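PDB 1YOX: TIGR00266 family protein from Pseudomonas aeruginosa, which is of unknown function but belongs to the AIM24 family, a group named for mitochondrial biogenesis and placed in the cupin clan. Local coordinates for residues T126-A131 against I147-E152; R111-K116 against V183-G188; G42-T47 against T78-E83. All coordinates share one frame; numbering follows the deposited sequence.

Contact 1 (T126-A131 against I147-E152); sequences TRVGIA and ILQKLE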
# COMPACT_ATOMS: atom_id res chain seq x y z
N THR C 126 -18.90 21.03 9.14
CA THR C 126 -18.79 19.79 9.88
C THR C 126 -18.27 20.14 11.25
O THR C 126 -17.34 20.93 11.41
CB THR C 126 -17.87 18.77 9.22
OG1 THR C 126 -18.30 18.53 7.86
CG2 THR C 126 -17.90 17.45 10.02
N ARG C 127 -18.93 19.56 12.25
CA ARG C 127 -18.50 19.69 13.62
C ARG C 127 -17.68 18.44 13.93
O ARG C 127 -18.18 17.31 13.86
CB ARG C 127 -19.73 19.87 14.52
CG ARG C 127 -20.45 21.20 14.23
CD ARG C 127 -21.83 21.33 14.90
NE ARG C 127 -22.88 20.56 14.23
CZ ARG C 127 -23.63 19.62 14.83
NH1 ARG C 127 -23.45 19.35 16.13
NH2 ARG C 127 -24.56 18.97 14.14
N VAL C 128 -16.39 18.67 14.22
CA VAL C 128 -15.43 17.60 14.52
C VAL C 128 -15.03 17.62 15.99
O VAL C 128 -14.36 18.55 16.45
CB VAL C 128 -14.12 17.73 13.65
CG1 VAL C 128 -13.05 16.71 14.10
CG2 VAL C 128 -14.45 17.58 12.17
N GLY C 129 -15.43 16.60 16.72
CA GLY C 129 -15.00 16.47 18.11
C GLY C 129 -14.43 15.11 18.43
O GLY C 129 -14.41 14.22 17.57
N ILE C 130 -13.98 14.95 19.67
CA ILE C 130 -13.49 13.68 20.20
C ILE C 130 -14.60 12.96 20.96
O ILE C 130 -15.19 13.50 21.90
CB ILE C 130 -12.31 13.89 21.15
CG1 ILE C 130 -11.12 14.49 20.43
CG2 ILE C 130 -11.88 12.57 21.81
CD1 ILE C 130 -10.12 15.09 21.38
N ALA C 131 -14.87 11.72 20.57
CA ALA C 131 -15.84 10.89 21.24
C ALA C 131 -15.18 9.91 22.23
O ALA C 131 -15.88 9.25 23.03
CB ALA C 131 -16.61 10.14 20.20
N ILE C 147 -7.99 6.95 19.24
CA ILE C 147 -8.84 8.15 19.25
C ILE C 147 -10.04 7.99 18.29
O ILE C 147 -9.87 7.72 17.08
CB ILE C 147 -8.00 9.41 18.94
CG1 ILE C 147 -6.82 9.50 19.92
CG2 ILE C 147 -8.88 10.68 18.93
CD1 ILE C 147 -5.65 10.43 19.49
N LEU C 148 -11.24 8.09 18.85
CA LEU C 148 -12.48 8.18 18.08
C LEU C 148 -12.98 9.60 18.05
O LEU C 148 -13.19 10.19 19.09
CB LEU C 148 -13.59 7.32 18.66
CG LEU C 148 -13.73 5.91 18.14
CD1 LEU C 148 -14.95 5.29 18.82
CD2 LEU C 148 -13.90 5.90 16.63
N GLN C 149 -13.16 10.12 16.84
CA GLN C 149 -13.73 11.44 16.64
C GLN C 149 -15.25 11.36 16.40
O GLN C 149 -15.76 10.32 15.99
CB GLN C 149 -13.04 12.11 15.46
CG GLN C 149 -11.60 12.41 15.75
CD GLN C 149 -10.94 13.10 14.62
OE1 GLN C 149 -10.94 12.61 13.48
NE2 GLN C 149 -10.37 14.26 14.91
N LYS C 150 -15.95 12.45 16.70
CA LYS C 150 -17.35 12.59 16.26
C LYS C 150 -17.48 13.69 15.22
O LYS C 150 -17.00 14.81 15.40
CB LYS C 150 -18.36 12.79 17.42
CG LYS C 150 -18.08 13.93 18.38
CD LYS C 150 -19.30 14.18 19.33
CE LYS C 150 -18.97 15.26 20.38
NZ LYS C 150 -19.84 15.21 21.61
N LEU C 151 -18.10 13.32 14.11
CA LEU C 151 -18.33 14.21 13.00
C LEU C 151 -19.85 14.42 12.96
O LEU C 151 -20.61 13.45 12.79
CB LEU C 151 -17.84 13.59 11.68
CG LEU C 151 -16.51 12.81 11.70
CD1 LEU C 151 -16.26 12.09 10.39
CD2 LEU C 151 -15.33 13.71 12.04
N GLU C 152 -20.28 15.66 13.15
CA GLU C 152 -21.72 15.96 13.06
C GLU C 152 -22.06 17.15 12.14
O GLU C 152 -21.28 18.07 11.96
CB GLU C 152 -22.37 16.05 14.47
CG GLU C 152 -21.54 16.74 15.55
CD GLU C 152 -21.87 16.29 16.98
OE1 GLU C 152 -22.52 15.24 17.17
OE2 GLU C 152 -21.46 17.00 17.92

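Contact 2 (R111-K116 against V183-G188); sequences RLFCQK and VAFTDG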
# COMPACT_ATOMS: atom_id res chain seq x y z
N ARG C 111 -24.52 12.35 12.23
CA ARG C 111 -23.39 12.04 13.13
C ARG C 111 -22.62 10.79 12.72
O ARG C 111 -23.19 9.72 12.49
CB ARG C 111 -23.86 11.90 14.57
CG ARG C 111 -22.71 11.86 15.60
CD ARG C 111 -23.17 12.36 16.95
NE ARG C 111 -24.31 11.58 17.44
CZ ARG C 111 -25.37 12.10 18.07
NH1 ARG C 111 -25.46 13.41 18.27
NH2 ARG C 111 -26.34 11.29 18.47
N LEU C 112 -21.30 10.91 12.63
CA LEU C 112 -20.51 9.71 12.40
C LEU C 112 -19.36 9.67 13.38
O LEU C 112 -18.83 10.70 13.77
CB LEU C 112 -20.05 9.58 10.94
CG LEU C 112 -19.31 8.31 10.46
CD1 LEU C 112 -20.18 7.07 10.40
CD2 LEU C 112 -18.63 8.57 9.10
N PHE C 113 -19.04 8.45 13.83
CA PHE C 113 -17.89 8.19 14.65
C PHE C 113 -16.76 7.64 13.79
O PHE C 113 -16.96 6.76 12.94
CB PHE C 113 -18.25 7.21 15.76
CG PHE C 113 -19.25 7.77 16.73
CD1 PHE C 113 -20.62 7.59 16.53
CD2 PHE C 113 -18.83 8.54 17.82
CE1 PHE C 113 -21.57 8.15 17.43
CE2 PHE C 113 -19.77 9.09 18.72
CZ PHE C 113 -21.13 8.89 18.52
N CYS C 114 -15.56 8.15 14.04
CA CYS C 114 -14.48 7.93 13.11
C CYS C 114 -13.17 7.76 13.83
O CYS C 114 -12.82 8.62 14.61
CB CYS C 114 -14.38 9.16 12.21
SG CYS C 114 -13.48 8.80 10.78
N GLN C 115 -12.43 6.68 13.55
CA GLN C 115 -11.05 6.60 14.04
C GLN C 115 -10.25 7.77 13.47
O GLN C 115 -10.36 8.09 12.31
CB GLN C 115 -10.38 5.26 13.71
CG GLN C 115 -9.11 5.05 14.58
CD GLN C 115 -8.20 3.92 14.14
OE1 GLN C 115 -8.66 2.93 13.55
NE2 GLN C 115 -6.89 4.04 14.47
N LYS C 116 -9.46 8.43 14.29
CA LYS C 116 -8.83 9.68 13.85
C LYS C 116 -7.95 9.50 12.60
O LYS C 116 -7.97 10.36 11.70
CB LYS C 116 -8.10 10.38 15.00
CG LYS C 116 -7.28 11.60 14.57
CD LYS C 116 -6.43 12.14 15.72
CE LYS C 116 -5.18 12.83 15.20
NZ LYS C 116 -4.38 11.90 14.25
N VAL C 183 -12.84 1.53 11.33
CA VAL C 183 -12.84 2.81 10.64
C VAL C 183 -13.85 3.81 11.21
O VAL C 183 -13.46 4.85 11.76
CB VAL C 183 -13.11 2.64 9.12
CG1 VAL C 183 -13.05 3.99 8.39
CG2 VAL C 183 -12.11 1.68 8.53
N ALA C 184 -15.13 3.47 11.05
CA ALA C 184 -16.26 4.36 11.36
C ALA C 184 -17.49 3.54 11.79
O ALA C 184 -17.60 2.35 11.45
CB ALA C 184 -16.61 5.21 10.12
N PHE C 185 -18.40 4.19 12.53
CA PHE C 185 -19.72 3.62 12.86
C PHE C 185 -20.76 4.70 13.20
O PHE C 185 -20.44 5.79 13.68
CB PHE C 185 -19.64 2.58 13.99
CG PHE C 185 -19.09 3.12 15.29
CD1 PHE C 185 -19.94 3.61 16.28
CD2 PHE C 185 -17.72 3.12 15.53
CE1 PHE C 185 -19.44 4.10 17.48
CE2 PHE C 185 -17.22 3.62 16.72
CZ PHE C 185 -18.08 4.11 17.70
N THR C 186 -22.02 4.34 12.94
CA THR C 186 -23.17 5.20 13.15
C THR C 186 -23.59 5.11 14.60
O THR C 186 -23.01 4.35 15.37
CB THR C 186 -24.36 4.70 12.28
OG1 THR C 186 -24.62 3.32 12.60
CG2 THR C 186 -24.02 4.78 10.80
N ASP C 187 -24.62 5.87 14.98
CA ASP C 187 -25.26 5.75 16.30
C ASP C 187 -25.95 4.39 16.42
O ASP C 187 -26.18 3.73 15.41
CB ASP C 187 -26.29 6.86 16.50
CG ASP C 187 -25.69 8.15 17.03
OD1 ASP C 187 -25.08 8.14 18.13
OD2 ASP C 187 -25.83 9.19 16.35
N GLY C 188 -26.28 3.99 17.65
CA GLY C 188 -27.00 2.73 17.89
C GLY C 188 -26.08 1.52 18.04
O GLY C 188 -26.54 0.36 18.15

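Contact 3 (G42-T47 against T78-E83); sequences GDIRFT and THFTNE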
# COMPACT_ATOMS: atom_id res chain seq x y z
N GLY C 42 -4.90 27.34 -8.24
CA GLY C 42 -4.22 28.62 -8.01
C GLY C 42 -4.81 29.55 -6.98
O GLY C 42 -4.07 30.20 -6.23
N ASP C 43 -6.13 29.63 -6.92
CA ASP C 43 -6.77 30.56 -6.00
C ASP C 43 -7.30 29.89 -4.74
O ASP C 43 -8.16 30.45 -4.07
CB ASP C 43 -7.90 31.36 -6.70
CG ASP C 43 -7.52 31.82 -8.12
OD1 ASP C 43 -8.43 31.95 -8.97
OD2 ASP C 43 -6.31 32.03 -8.39
N ILE C 44 -6.83 28.66 -4.46
CA ILE C 44 -7.03 28.02 -3.14
C ILE C 44 -6.12 28.64 -2.07
O ILE C 44 -4.92 28.68 -2.23
CB ILE C 44 -6.83 26.48 -3.16
CG1 ILE C 44 -8.08 25.81 -3.73
CG2 ILE C 44 -6.61 25.90 -1.73
CD1 ILE C 44 -7.87 25.34 -5.09
N ARG C 45 -6.72 29.13 -1.00
CA ARG C 45 -6.01 29.58 0.20
C ARG C 45 -6.30 28.65 1.39
O ARG C 45 -7.40 28.08 1.51
CB ARG C 45 -6.41 31.01 0.57
CG ARG C 45 -6.05 32.11 -0.46
CD ARG C 45 -4.55 32.37 -0.56
NE ARG C 45 -4.20 32.96 -1.85
CZ ARG C 45 -3.75 32.28 -2.90
NH1 ARG C 45 -3.59 30.96 -2.84
NH2 ARG C 45 -3.48 32.92 -4.02
N PHE C 46 -5.32 28.51 2.26
CA PHE C 46 -5.40 27.59 3.41
C PHE C 46 -5.08 28.31 4.72
O PHE C 46 -4.15 29.12 4.78
CB PHE C 46 -4.45 26.41 3.20
CG PHE C 46 -3.06 26.83 2.82
CD1 PHE C 46 -2.15 27.25 3.78
CD2 PHE C 46 -2.67 26.80 1.49
CE1 PHE C 46 -0.85 27.64 3.43
CE2 PHE C 46 -1.38 27.19 1.11
CZ PHE C 46 -0.47 27.61 2.08
N THR C 47 -5.85 28.02 5.76
CA THR C 47 -5.59 28.64 7.06
C THR C 47 -5.70 27.62 8.20
O THR C 47 -6.66 26.83 8.24
CB THR C 47 -6.49 29.87 7.28
OG1 THR C 47 -6.22 30.83 6.25
CG2 THR C 47 -6.25 30.52 8.65
N THR C 78 -7.01 22.13 9.09
CA THR C 78 -6.76 23.24 8.16
C THR C 78 -7.96 23.47 7.25
O THR C 78 -8.61 22.54 6.80
CB THR C 78 -5.50 23.05 7.33
OG1 THR C 78 -5.60 21.83 6.59
CG2 THR C 78 -4.26 23.03 8.23
N HIS C 79 -8.25 24.75 7.01
CA HIS C 79 -9.35 25.16 6.13
C HIS C 79 -8.80 25.53 4.76
O HIS C 79 -7.88 26.33 4.65
CB HIS C 79 -10.10 26.36 6.73
CG HIS C 79 -10.93 26.03 7.93
ND1 HIS C 79 -10.50 25.20 8.95
CD2 HIS C 79 -12.18 26.43 8.28
CE1 HIS C 79 -11.44 25.10 9.87
NE2 HIS C 79 -12.47 25.85 9.49
N PHE C 80 -9.35 24.91 3.73
CA PHE C 80 -9.00 25.27 2.35
C PHE C 80 -10.19 26.00 1.71
O PHE C 80 -11.26 25.44 1.56
CB PHE C 80 -8.62 24.01 1.55
CG PHE C 80 -7.37 23.33 2.06
CD1 PHE C 80 -7.43 22.49 3.19
CD2 PHE C 80 -6.14 23.54 1.46
CE1 PHE C 80 -6.28 21.88 3.69
CE2 PHE C 80 -4.98 22.90 1.95
CZ PHE C 80 -5.05 22.08 3.06
N THR C 81 -9.99 27.27 1.36
CA THR C 81 -11.05 28.06 0.73
C THR C 81 -10.71 28.49 -0.68
O THR C 81 -9.54 28.81 -1.00
CB THR C 81 -11.44 29.28 1.60
OG1 THR C 81 -11.70 28.82 2.92
CG2 THR C 81 -12.73 29.95 1.08
N ASN C 82 -11.74 28.48 -1.54
CA ASN C 82 -11.69 29.09 -2.88
C ASN C 82 -11.86 30.63 -2.82
O ASN C 82 -12.96 31.14 -2.57
CB ASN C 82 -12.77 28.46 -3.75
CG ASN C 82 -12.73 28.95 -5.21
OD1 ASN C 82 -13.43 28.41 -6.07
ND2 ASN C 82 -11.92 29.95 -5.49
N GLU C 83 -10.75 31.33 -3.03
CA GLU C 83 -10.70 32.79 -2.99
C GLU C 83 -10.74 33.41 -4.38
O GLU C 83 -10.43 34.60 -4.55
CB GLU C 83 -9.41 33.26 -2.30
CG GLU C 83 -9.15 32.61 -0.97
CD GLU C 83 -9.58 33.48 0.18
OE1 GLU C 83 -8.73 34.28 0.63
OE2 GLU C 83 -10.75 33.38 0.61

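Contact 1 (T126-A131 against I147-E152)
The guanidinium of R127 lies over the side chain of E152 at the end of a β hairpin farthest from its turn. The hairpin pairs strand 127-134, outermost of a six-stranded antiparallel sheet within the chain, with strand 146-152. The two side chains cross at about a right angle. E152 CG sits 3.2 Å above one face of the guanidinium plane, offset toward the rim on the NH1 side, and the carboxylate plane is turned only 21° from that of the guanidinium. The planes are thus nearly parallel but displaced: CG, not the carboxylate, lies over the guanidinium, and E152 OE2 stands beyond R127 NH1, 3.6 Å from it, in a salt bridge. A bend in the arginine (chi3 -76°) brings NE to 3.7 Å from the E152 carbonyl oxygen. The other carboxylate oxygen, OE1, has a long, weak ion pair with R111, placing the acid between two arginines.

On the same face K150 runs past G129, its CG 3.8 Å from the G129 carbonyl carbon, so the lysine chain passes close to the glycine backbone. On the other face V128 and L151 lie side by side, pointing the same way, with V128 CG2 and L151 CD2 4.0 Å apart. L151 continues inward onto F119 and V157. V128 turns its second methyl, CG1, toward the Q149 amide, NE2 at 3.7 Å.

Farther along, I130 and Q149 are a non-hydrogen-bonded pair whose side chains diverge, though Q149 CB still touches the G129 carbonyl oxygen. Backbone bonds join R127 with E152 and G129 with K150, two to each pair. Past them the chain turns a corner, where A131 N donates to L148 O at 2.7 Å.

Contact 2 (R111-K116 against V183-G188)
D187 OD2 is gripped by two donors of one arginine: R111 NE and R111 NH2 each lie 3.0 Å from it. They close a salt bridge at one end of the middle strand pair, 111-115 with 182-185, of a six-stranded antiparallel sheet in this cupin-clan protein. The carboxylate stands upright to the guanidinium, their planes 90° apart, with D187 CG at the guanidinium edge. Because the two N-H groups share one oxygen, both bonds are bent and weak; a third, from NH2 to OD1, is longer and also weak. The arginine bends at chi3 (57°), which sets NE on the D187 side.

OD1 has a second neighbour. It lies near the plane of the F113 ring, at its edge, 3.6 Å from F113 CE1, with ring and carboxylate again almost perpendicular. F113 in turn covers F185: its CB sits 3.6 Å above the F185 ring, over the centre, a CH-pi contact. The two rings are close to parallel but slid apart, centroids 5.1 Å from each other, so it is the methylene, not the F113 ring, that sits over the centre.

The opposite face carries L112, C114 and A184. L112 CD1 reaches A184 CB at 4.0 Å and also the F185 carbonyl oxygen, while W221 of the next strand touches both L112 and A184. V183 and A184 both face W221, forming a classic β bulge. T186, just past strand 182-185, also reaches that neighbour, its OG1 hydrogen-bonded to T219 N.

Paired backbone bonds tie F113 to F185. Beyond the C114-A184 pair, V183 still accepts from this side: Q115 N donates to V183 O at 2.8 Å, nearly straight at 167°.

Contact 3 (G42-T47 against T78-E83)
The F80 ring is met by I44 at its edge: I44 CG2 lies near the ring plane, 4.0 Å from F80 CD2. F46 approaches obliquely, its CB 3.8 Å from F80 CD2 and equally close to CE2. From its own place F46 leads its ring away from F80, since CG is held between the backbone N and the carbonyl carbon (chi1 49°). F92, from the four-stranded sheet, meets F80 edge-to-face, and M37, M40 and V90 also pack on it.

The other face of the pair is more polar. R45, T47, H79 and T81 project there; T81 OG1 is bonded to T29, and the H79 ring meets that of Y124. R45 folds back so that NH1 makes a weak, strongly bent bond (116°) to I44 O, 2.7 Å away. The same carbonyl oxygen accepts a bond from R176 NH2 of the second subunit, which makes this edge part of the assembly interface.

Five backbone bonds hold the strands together. R45 and T81 exchange two, T47 and H79 two more, with H79 N to T47 O at 2.9 Å almost perfectly straight, and E83 N closes the end on D43 O. This is the edge of an antiparallel six-stranded sheet whose apolar side packs on a four-stranded one, as in a β sandwich.

Contacts 1 and 2 belong to one six-stranded sheet: strands 146-152 and 111-115 are neighbours in it, so the two contacts touch, with centres 8 Å apart and probable backbone bonds from L112 to L151 and from Q149 to C114. Contact 2, in the middle, is largely buried and combines aromatic and aliphatic packing with a salt bridge at its end; contact 1, at the edge, is a surface contact whose side chains meet mainly through an ion pair at its end, beside apolar V128 and L151. Contact 3 lies in another sheet, its centre about 27 Å from that of contact 2, where a partly buried edge combines apolar packing with a bond to a second subunit.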